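Local structure of Asp/Glu-specific dipeptidyl-peptidase (5JXF) at residues Thr139-Ile144 / Ile199-Glu204; Trp184-Val189 / Thr203-Asp208. The protein removes dipeptides from the N terminus of oligopeptides as a serine peptidase of family S46, cutting strictly after aspartate or glutamate. All coordinates share one frame; numbering follows the deposited sequence.

Interaction 1: residues Thr139-Ile144 / Ile199-Glu204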
ATOM      1  N   THR A 139      18.068  27.647 -20.946  1.00 37.67           N
ATOM      2  CA  THR A 139      19.383  28.229 -20.743  1.00 39.31           C
ATOM      3  C   THR A 139      20.529  27.232 -20.832  1.00 38.58           C
ATOM      4  O   THR A 139      20.582  26.273 -20.062  1.00 41.85           O
ATOM      5  CB  THR A 139      19.454  28.903 -19.362  1.00 44.23           C
ATOM      6  OG1 THR A 139      18.454  29.927 -19.271  1.00 47.61           O
ATOM      7  CG2 THR A 139      20.847  29.478 -19.117  1.00 42.21           C
ATOM      8  N   PHE A 140      21.464  27.474 -21.742  1.00 37.03           N
ATOM      9  CA  PHE A 140      22.670  26.658 -21.838  1.00 38.70           C
ATOM     10  C   PHE A 140      23.839  27.233 -21.062  1.00 45.18           C
ATOM     11  O   PHE A 140      24.039  28.457 -21.030  1.00 49.87           O
ATOM     12  CB  PHE A 140      23.062  26.479 -23.310  1.00 34.26           C
ATOM     13  CG  PHE A 140      22.095  25.638 -24.076  1.00 35.76           C
ATOM     14  CD1 PHE A 140      20.915  26.179 -24.552  1.00 31.60           C
ATOM     15  CD2 PHE A 140      22.354  24.297 -24.298  1.00 36.32           C
ATOM     16  CE1 PHE A 140      20.002  25.396 -25.271  1.00 32.36           C
ATOM     17  CE2 PHE A 140      21.454  23.505 -25.005  1.00 33.96           C
ATOM     18  CZ  PHE A 140      20.273  24.061 -25.495  1.00 34.41           C
ATOM     19  N   ILE A 141      24.611  26.355 -20.423  1.00 42.30           N
ATOM     20  CA  ILE A 141      25.807  26.798 -19.713  1.00 38.72           C
ATOM     21  C   ILE A 141      27.050  26.821 -20.622  1.00 39.64           C
ATOM     22  O   ILE A 141      27.456  25.787 -21.181  1.00 38.33           O
ATOM     23  CB  ILE A 141      26.127  25.918 -18.500  1.00 46.43           C
ATOM     24  CG1 ILE A 141      24.947  25.894 -17.518  1.00 49.49           C
ATOM     25  CG2 ILE A 141      27.388  26.463 -17.796  1.00 44.00           C
ATOM     26  CD1 ILE A 141      24.447  27.280 -17.148  1.00 50.28           C
ATOM     27  N   VAL A 142      27.638  28.005 -20.780  1.00 38.78           N
ATOM     28  CA  VAL A 142      28.862  28.155 -21.587  1.00 33.60           C
ATOM     29  C   VAL A 142      30.074  27.804 -20.744  1.00 36.69           C
ATOM     30  O   VAL A 142      30.925  27.030 -21.158  1.00 47.28           O
ATOM     31  CB  VAL A 142      28.999  29.603 -22.148  1.00 37.98           C
ATOM     32  CG1 VAL A 142      30.304  29.770 -22.979  1.00 38.96           C
ATOM     33  CG2 VAL A 142      27.767  29.926 -23.026  1.00 33.66           C
ATOM     34  N   SER A 143      30.136  28.343 -19.532  1.00 39.48           N
ATOM     35  CA  SER A 143      31.316  28.165 -18.696  1.00 38.75           C
ATOM     36  C   SER A 143      30.997  28.429 -17.233  1.00 46.44           C
ATOM     37  O   SER A 143      30.052  29.142 -16.920  1.00 41.93           O
ATOM     38  CB  SER A 143      32.447  29.099 -19.158  1.00 38.64           C
ATOM     39  OG  SER A 143      32.176  30.441 -18.790  1.00 44.96           O
ATOM     40  N   ILE A 144      31.810  27.849 -16.355  1.00 55.33           N
ATOM     41  CA  ILE A 144      31.631  27.903 -14.908  1.00 53.29           C
ATOM     42  C   ILE A 144      32.868  28.540 -14.270  1.00 63.44           C
ATOM     43  O   ILE A 144      33.958  27.969 -14.307  1.00 68.19           O
ATOM     44  CB  ILE A 144      31.399  26.496 -14.343  1.00 52.02           C
ATOM     45  CG1 ILE A 144      30.115  25.900 -14.933  1.00 54.30           C
ATOM     46  CG2 ILE A 144      31.306  26.509 -12.824  1.00 50.87           C
ATOM     47  CD1 ILE A 144      29.912  24.433 -14.613  1.00 53.07           C
ATOM     48  N   ILE A 199      30.284  31.694  -7.604  1.00 57.02           N
ATOM     49  CA  ILE A 199      30.611  31.231  -8.944  1.00 58.97           C
ATOM     50  C   ILE A 199      29.743  31.913  -9.979  1.00 59.83           C
ATOM     51  O   ILE A 199      28.518  31.982  -9.811  1.00 54.03           O
ATOM     52  CB  ILE A 199      30.419  29.718  -9.086  1.00 63.14           C
ATOM     53  CG1 ILE A 199      31.393  28.962  -8.185  1.00 66.71           C
ATOM     54  CG2 ILE A 199      30.578  29.295 -10.547  1.00 57.32           C
ATOM     55  CD1 ILE A 199      31.076  27.476  -8.082  1.00 65.81           C
ATOM     56  N   LEU A 200      30.379  32.402 -11.046  1.00 51.99           N
ATOM     57  CA  LEU A 200      29.678  33.021 -12.166  1.00 51.55           C
ATOM     58  C   LEU A 200      29.525  32.075 -13.336  1.00 52.35           C
ATOM     59  O   LEU A 200      30.476  31.427 -13.766  1.00 50.00           O
ATOM     60  CB  LEU A 200      30.408  34.294 -12.637  1.00 57.66           C
ATOM     61  CG  LEU A 200      29.836  35.017 -13.870  1.00 54.30           C
ATOM     62  CD1 LEU A 200      30.136  36.511 -13.791  1.00 59.29           C
ATOM     63  CD2 LEU A 200      30.355  34.457 -15.191  1.00 51.43           C
ATOM     64  N   PHE A 201      28.315  32.066 -13.882  1.00 48.48           N
ATOM     65  CA  PHE A 201      27.964  31.249 -15.024  1.00 44.86           C
ATOM     66  C   PHE A 201      27.712  32.136 -16.227  1.00 50.78           C
ATOM     67  O   PHE A 201      26.819  32.986 -16.214  1.00 48.24           O
ATOM     68  CB  PHE A 201      26.712  30.400 -14.722  1.00 39.98           C
ATOM     69  CG  PHE A 201      26.936  29.335 -13.688  1.00 42.68           C
ATOM     70  CD1 PHE A 201      27.071  29.666 -12.347  1.00 51.87           C
ATOM     71  CD2 PHE A 201      26.982  27.997 -14.054  1.00 46.28           C
ATOM     72  CE1 PHE A 201      27.267  28.682 -11.384  1.00 52.90           C
ATOM     73  CE2 PHE A 201      27.183  27.010 -13.103  1.00 51.33           C
ATOM     74  CZ  PHE A 201      27.323  27.351 -11.764  1.00 48.92           C
ATOM     75  N   VAL A 202      28.526  31.947 -17.257  1.00 49.76           N
ATOM     76  CA  VAL A 202      28.247  32.517 -18.556  1.00 47.28           C
ATOM     77  C   VAL A 202      27.230  31.607 -19.225  1.00 44.80           C
ATOM     78  O   VAL A 202      27.392  30.387 -19.232  1.00 41.12           O
ATOM     79  CB  VAL A 202      29.499  32.619 -19.444  1.00 37.77           C
ATOM     80  CG1 VAL A 202      29.104  33.140 -20.810  1.00 37.30           C
ATOM     81  CG2 VAL A 202      30.557  33.516 -18.799  1.00 42.35           C
ATOM     82  N   THR A 203      26.190  32.200 -19.794  1.00 37.39           N
ATOM     83  CA  THR A 203      25.083  31.421 -20.300  1.00 35.62           C
ATOM     84  C   THR A 203      24.523  32.005 -21.567  1.00 34.31           C
ATOM     85  O   THR A 203      24.747  33.197 -21.890  1.00 41.11           O
ATOM     86  CB  THR A 203      23.920  31.341 -19.278  1.00 44.41           C
ATOM     87  OG1 THR A 203      23.270  32.617 -19.208  1.00 48.85           O
ATOM     88  CG2 THR A 203      24.425  30.940 -17.887  1.00 42.13           C
ATOM     89  N   GLU A 204      23.812  31.153 -22.291  1.00 33.35           N
ATOM     90  CA  GLU A 204      23.018  31.553 -23.443  1.00 48.19           C
ATOM     91  C   GLU A 204      21.548  31.249 -23.154  1.00 41.92           C
ATOM     92  O   GLU A 204      21.170  30.096 -22.955  1.00 36.86           O
ATOM     93  CB  GLU A 204      23.472  30.827 -24.715  1.00 37.85           C
ATOM     94  CG  GLU A 204      24.942  31.016 -25.055  1.00 48.06           C
ATOM     95  CD  GLU A 204      25.291  30.487 -26.449  1.00 63.79           C
ATOM     96  OE1 GLU A 204      24.498  29.675 -27.002  1.00 71.79           O
ATOM     97  OE2 GLU A 204      26.358  30.888 -26.985  1.00 58.17           O
TER
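Val142 and Ser143 both turn their backbone N-H toward the carbonyl of Val202, and that sharing marks a classic beta bulge between two antiparallel strands. Val142 N reaches Val202 O at 2.9 Å, whereas Ser143 N lies at 3.4 Å from the same oxygen, a weak bond. Before the bulge, Phe140 and Glu204 form a hydrogen-bonded pair; after it, Val202 N donates to Ser143 O, and the register has slipped by one residue. Val142, the extra residue, carries the helix-like psi of -47° found at the first position of such bulges.

Ile144 can be followed outward from its CB. Ile144 CG1, beside the backbone N and anti to the carbonyl carbon (chi1 -62°), runs alongside the Phe201 ring and meets Phe201 CE2 at 3.6 Å. Ile144 CD1 continues the same way and stays 4.0 Å from Phe201 CE2. The other branch, Ile144 CG2, turns to Ile199 and touches Ile199 CG2 at 3.7 Å. Ile141 CD1 adds to this face, lying 3.7 Å from Thr203 CG2 and a little farther from the Phe201 ring.

On the bulge, Val142 CG2 packs against the aliphatic CG of Glu204 at 3.6 Å, the two side chains crossing at about a right angle. Ser143 OG lies over CB and CG2 of Val202, while its hydrogen-bond partner is Asn145 OD1.

Strand 138-146 sits between strand 197-214 and the short strand 80-81, which Thr139 joins through a backbone bond to His80. Lys75 NZ is hydrogen-bonded to the carbonyl oxygens of Ile141 and Val142 at the bulge, and strand 186-192 borders the other edge of segment 199-204.

Interaction 2: residues Trp184-Val189 / Thr203-Asp208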
ATOM      1  N   TRP A 184      25.627  37.916 -27.059  1.00 47.50           N
ATOM      2  CA  TRP A 184      24.337  37.248 -27.040  1.00 46.99           C
ATOM      3  C   TRP A 184      24.176  36.474 -25.738  1.00 51.79           C
ATOM      4  O   TRP A 184      23.122  35.890 -25.454  1.00 48.52           O
ATOM      5  CB  TRP A 184      24.186  36.339 -28.274  1.00 43.91           C
ATOM      6  CG  TRP A 184      25.221  35.267 -28.413  1.00 48.04           C
ATOM      7  CD1 TRP A 184      25.158  33.994 -27.895  1.00 41.32           C
ATOM      8  CD2 TRP A 184      26.463  35.344 -29.136  1.00 48.75           C
ATOM      9  NE1 TRP A 184      26.285  33.292 -28.236  1.00 44.26           N
ATOM     10  CE2 TRP A 184      27.100  34.088 -29.000  1.00 48.06           C
ATOM     11  CE3 TRP A 184      27.095  36.346 -29.880  1.00 51.94           C
ATOM     12  CZ2 TRP A 184      28.342  33.810 -29.582  1.00 46.53           C
ATOM     13  CZ3 TRP A 184      28.334  36.072 -30.462  1.00 48.43           C
ATOM     14  CH2 TRP A 184      28.943  34.812 -30.311  1.00 47.85           C
ATOM     15  N   GLN A 185      25.224  36.517 -24.931  1.00 50.73           N
ATOM     16  CA  GLN A 185      25.275  35.765 -23.709  1.00 37.28           C
ATOM     17  C   GLN A 185      24.991  36.624 -22.497  1.00 45.44           C
ATOM     18  O   GLN A 185      25.005  37.857 -22.575  1.00 53.37           O
ATOM     19  CB  GLN A 185      26.640  35.094 -23.560  1.00 37.46           C
ATOM     20  CG  GLN A 185      26.944  34.116 -24.693  1.00 38.71           C
ATOM     21  CD  GLN A 185      28.390  33.642 -24.689  1.00 42.55           C
ATOM     22  OE1 GLN A 185      29.280  34.260 -24.071  1.00 39.45           O
ATOM     23  NE2 GLN A 185      28.637  32.547 -25.387  1.00 39.94           N
ATOM     24  N   GLU A 186      24.769  35.949 -21.376  1.00 48.63           N
ATOM     25  CA  GLU A 186      24.433  36.579 -20.099  1.00 46.60           C
ATOM     26  C   GLU A 186      25.220  35.962 -18.950  1.00 52.65           C
ATOM     27  O   GLU A 186      25.475  34.754 -18.927  1.00 52.78           O
ATOM     28  CB  GLU A 186      22.939  36.454 -19.805  1.00 49.33           C
ATOM     29  CG  GLU A 186      22.059  37.342 -20.650  1.00 62.81           C
ATOM     30  CD  GLU A 186      20.600  36.944 -20.559  1.00 76.66           C
ATOM     31  OE1 GLU A 186      20.071  36.870 -19.415  1.00 75.06           O
ATOM     32  OE2 GLU A 186      19.996  36.695 -21.634  1.00 77.25           O
ATOM     33  N   ASN A 187      25.596  36.807 -17.997  1.00 50.82           N
ATOM     34  CA  ASN A 187      26.241  36.357 -16.783  1.00 51.66           C
ATOM     35  C   ASN A 187      25.245  36.261 -15.643  1.00 53.15           C
ATOM     36  O   ASN A 187      24.286  37.029 -15.596  1.00 53.39           O
ATOM     37  CB  ASN A 187      27.375  37.300 -16.428  1.00 56.50           C
ATOM     38  CG  ASN A 187      28.469  37.250 -17.447  1.00 57.48           C
ATOM     39  OD1 ASN A 187      28.584  36.253 -18.169  1.00 51.95           O
ATOM     40  ND2 ASN A 187      29.270  38.317 -17.539  1.00 48.85           N
ATOM     41  N   LYS A 188      25.479  35.300 -14.750  1.00 57.97           N
ATOM     42  CA  LYS A 188      24.665  35.077 -13.551  1.00 53.72           C
ATOM     43  C   LYS A 188      25.568  34.560 -12.446  1.00 48.22           C
ATOM     44  O   LYS A 188      26.171  33.507 -12.601  1.00 49.95           O
ATOM     45  CB  LYS A 188      23.535  34.069 -13.818  1.00 50.83           C
ATOM     46  CG  LYS A 188      22.725  33.695 -12.576  1.00 61.77           C
ATOM     47  CD  LYS A 188      22.132  34.937 -11.918  1.00 69.96           C
ATOM     48  CE  LYS A 188      21.134  34.585 -10.823  1.00 69.00           C
ATOM     49  NZ  LYS A 188      20.526  35.825 -10.264  1.00 68.31           N
ATOM     50  N   VAL A 189      25.669  35.296 -11.343  1.00 50.03           N
ATOM     51  CA  VAL A 189      26.500  34.895 -10.218  1.00 53.23           C
ATOM     52  C   VAL A 189      25.648  34.162  -9.174  1.00 59.84           C
ATOM     53  O   VAL A 189      24.583  34.639  -8.794  1.00 58.91           O
ATOM     54  CB  VAL A 189      27.199  36.115  -9.562  1.00 63.41           C
ATOM     55  CG1 VAL A 189      27.945  35.696  -8.315  1.00 66.81           C
ATOM     56  CG2 VAL A 189      28.148  36.805 -10.561  1.00 60.46           C
ATOM     57  N   THR A 203      26.190  32.200 -19.794  1.00 37.39           N
ATOM     58  CA  THR A 203      25.083  31.421 -20.300  1.00 35.62           C
ATOM     59  C   THR A 203      24.523  32.005 -21.567  1.00 34.31           C
ATOM     60  O   THR A 203      24.747  33.197 -21.890  1.00 41.11           O
ATOM     61  CB  THR A 203      23.920  31.341 -19.278  1.00 44.41           C
ATOM     62  OG1 THR A 203      23.270  32.617 -19.208  1.00 48.85           O
ATOM     63  CG2 THR A 203      24.425  30.940 -17.887  1.00 42.13           C
ATOM     64  N   GLU A 204      23.812  31.153 -22.291  1.00 33.35           N
ATOM     65  CA  GLU A 204      23.018  31.553 -23.443  1.00 48.19           C
ATOM     66  C   GLU A 204      21.548  31.249 -23.154  1.00 41.92           C
ATOM     67  O   GLU A 204      21.170  30.096 -22.955  1.00 36.86           O
ATOM     68  CB  GLU A 204      23.472  30.827 -24.715  1.00 37.85           C
ATOM     69  CG  GLU A 204      24.942  31.016 -25.055  1.00 48.06           C
ATOM     70  CD  GLU A 204      25.291  30.487 -26.449  1.00 63.79           C
ATOM     71  OE1 GLU A 204      24.498  29.675 -27.002  1.00 71.79           O
ATOM     72  OE2 GLU A 204      26.358  30.888 -26.985  1.00 58.17           O
ATOM     73  N   VAL A 205      20.726  32.292 -23.146  1.00 41.32           N
ATOM     74  CA  VAL A 205      19.312  32.136 -22.846  1.00 38.97           C
ATOM     75  C   VAL A 205      18.465  32.155 -24.093  1.00 40.45           C
ATOM     76  O   VAL A 205      18.266  33.206 -24.700  1.00 43.20           O
ATOM     77  CB  VAL A 205      18.833  33.241 -21.907  1.00 44.19           C
ATOM     78  CG1 VAL A 205      17.393  32.959 -21.444  1.00 38.04           C
ATOM     79  CG2 VAL A 205      19.774  33.342 -20.724  1.00 42.42           C
ATOM     80  N   PHE A 206      17.965  31.000 -24.505  1.00 35.37           N
ATOM     81  CA  PHE A 206      17.077  30.994 -25.660  1.00 37.88           C
ATOM     82  C   PHE A 206      15.641  31.310 -25.209  1.00 44.02           C
ATOM     83  O   PHE A 206      15.235  30.929 -24.113  1.00 46.05           O
ATOM     84  CB  PHE A 206      17.178  29.647 -26.400  1.00 34.32           C
ATOM     85  CG  PHE A 206      18.521  29.442 -27.069  1.00 37.53           C
ATOM     86  CD1 PHE A 206      19.633  29.070 -26.315  1.00 32.87           C
ATOM     87  CD2 PHE A 206      18.683  29.677 -28.437  1.00 36.17           C
ATOM     88  CE1 PHE A 206      20.856  28.902 -26.910  1.00 36.80           C
ATOM     89  CE2 PHE A 206      19.919  29.529 -29.036  1.00 39.33           C
ATOM     90  CZ  PHE A 206      21.014  29.146 -28.272  1.00 43.47           C
ATOM     91  N   LYS A 207      14.888  32.024 -26.044  1.00 46.91           N
ATOM     92  CA  LYS A 207      13.613  32.594 -25.618  1.00 44.55           C
ATOM     93  C   LYS A 207      12.472  32.234 -26.557  1.00 48.07           C
ATOM     94  O   LYS A 207      11.341  32.693 -26.390  1.00 52.46           O
ATOM     95  CB  LYS A 207      13.738  34.125 -25.487  1.00 47.27           C
ATOM     96  CG  LYS A 207      14.598  34.555 -24.290  1.00 49.04           C
ATOM     97  CD  LYS A 207      14.869  36.072 -24.269  1.00 63.14           C
ATOM     98  CE  LYS A 207      16.291  36.407 -23.774  1.00 64.38           C
ATOM     99  NZ  LYS A 207      17.374  36.141 -24.793  1.00 62.60           N
ATOM    100  N   ASP A 208      12.778  31.411 -27.548  1.00 46.31           N
ATOM    101  CA  ASP A 208      11.767  30.929 -28.472  1.00 48.91           C
ATOM    102  C   ASP A 208      11.769  29.398 -28.430  1.00 45.74           C
ATOM    103  O   ASP A 208      12.379  28.753 -29.284  1.00 46.29           O
ATOM    104  CB  ASP A 208      12.030  31.461 -29.896  1.00 52.21           C
ATOM    105  CG  ASP A 208      10.997  30.983 -30.906  1.00 56.70           C
ATOM    106  OD1 ASP A 208      10.025  30.297 -30.513  1.00 50.49           O
ATOM    107  OD2 ASP A 208      11.149  31.312 -32.100  1.00 57.20           O
TER
HETATM  108  O   HOH W   1      21.496  34.770 -23.521  1.00 42.81           O
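Glu204 OE2 is gripped by two N-H donors, the indole of Trp184 and the side-chain amide of Gln185. Trp184 NE1 approaches Glu204 OE2 to 2.7 Å, with the oxygen almost in the indole plane, but it meets the carboxylate from above, 62° out of that group's plane. Gln185 NE2 comes instead to the anti lone pair of Glu204 OE2, a longer bond of 3.2 Å that is nearly straight at 175°. Gln185 OE1 accepts from Glu182 N, which fixes how the amide is turned. Two donors from different directions limit the rotation of the buried Glu204 carboxylate, and an alanine here would probably leave both N-H groups without this acceptor and the indole edge freer to shift.

Glu186 O is also held twice, both times by Thr203: N donates at 2.8 Å and OG1 at 3.1 Å. The hydroxyl reaches it because chi1 of 72° sets OG1 between the backbone N and the carbonyl carbon. Glu186 N returns a bond to Thr203 O, completing a hydrogen-bonded antiparallel pair.

Beyond this pair a water takes over the bridging: it accepts from Val205 N at 2.6 Å and donates to Trp184 O and Glu186 OE2. Glu186 OE2 also rests against Val205 CG2 at 3.5 Å, the side chains crossing at about a right angle.

Strands 186-192 and 197-214 form an antiparallel beta hairpin, and this contact lies at its open end, away from the turn.

From the N terminus, strand 138-146 comes first; interaction 1 then closes a long loop, with 54 residues between its segments that include helix 162-178 and the whole of strand 186-192. Interaction 2 closes a short one, a hairpin with 13 intervening residues. The two cross rather than nest, since segment 184-189 starts inside the first loop whereas 203-208 runs past its end. Both finish on strand 197-214, share Thr203 and Glu204, and have centres about 7 Å apart. That strand is hydrogen-bonded to 138-146 along one edge and to 186-192 along the other, all in one antiparallel sheet, and Phe140 and Phe206 meet ring to ring across the two contacts.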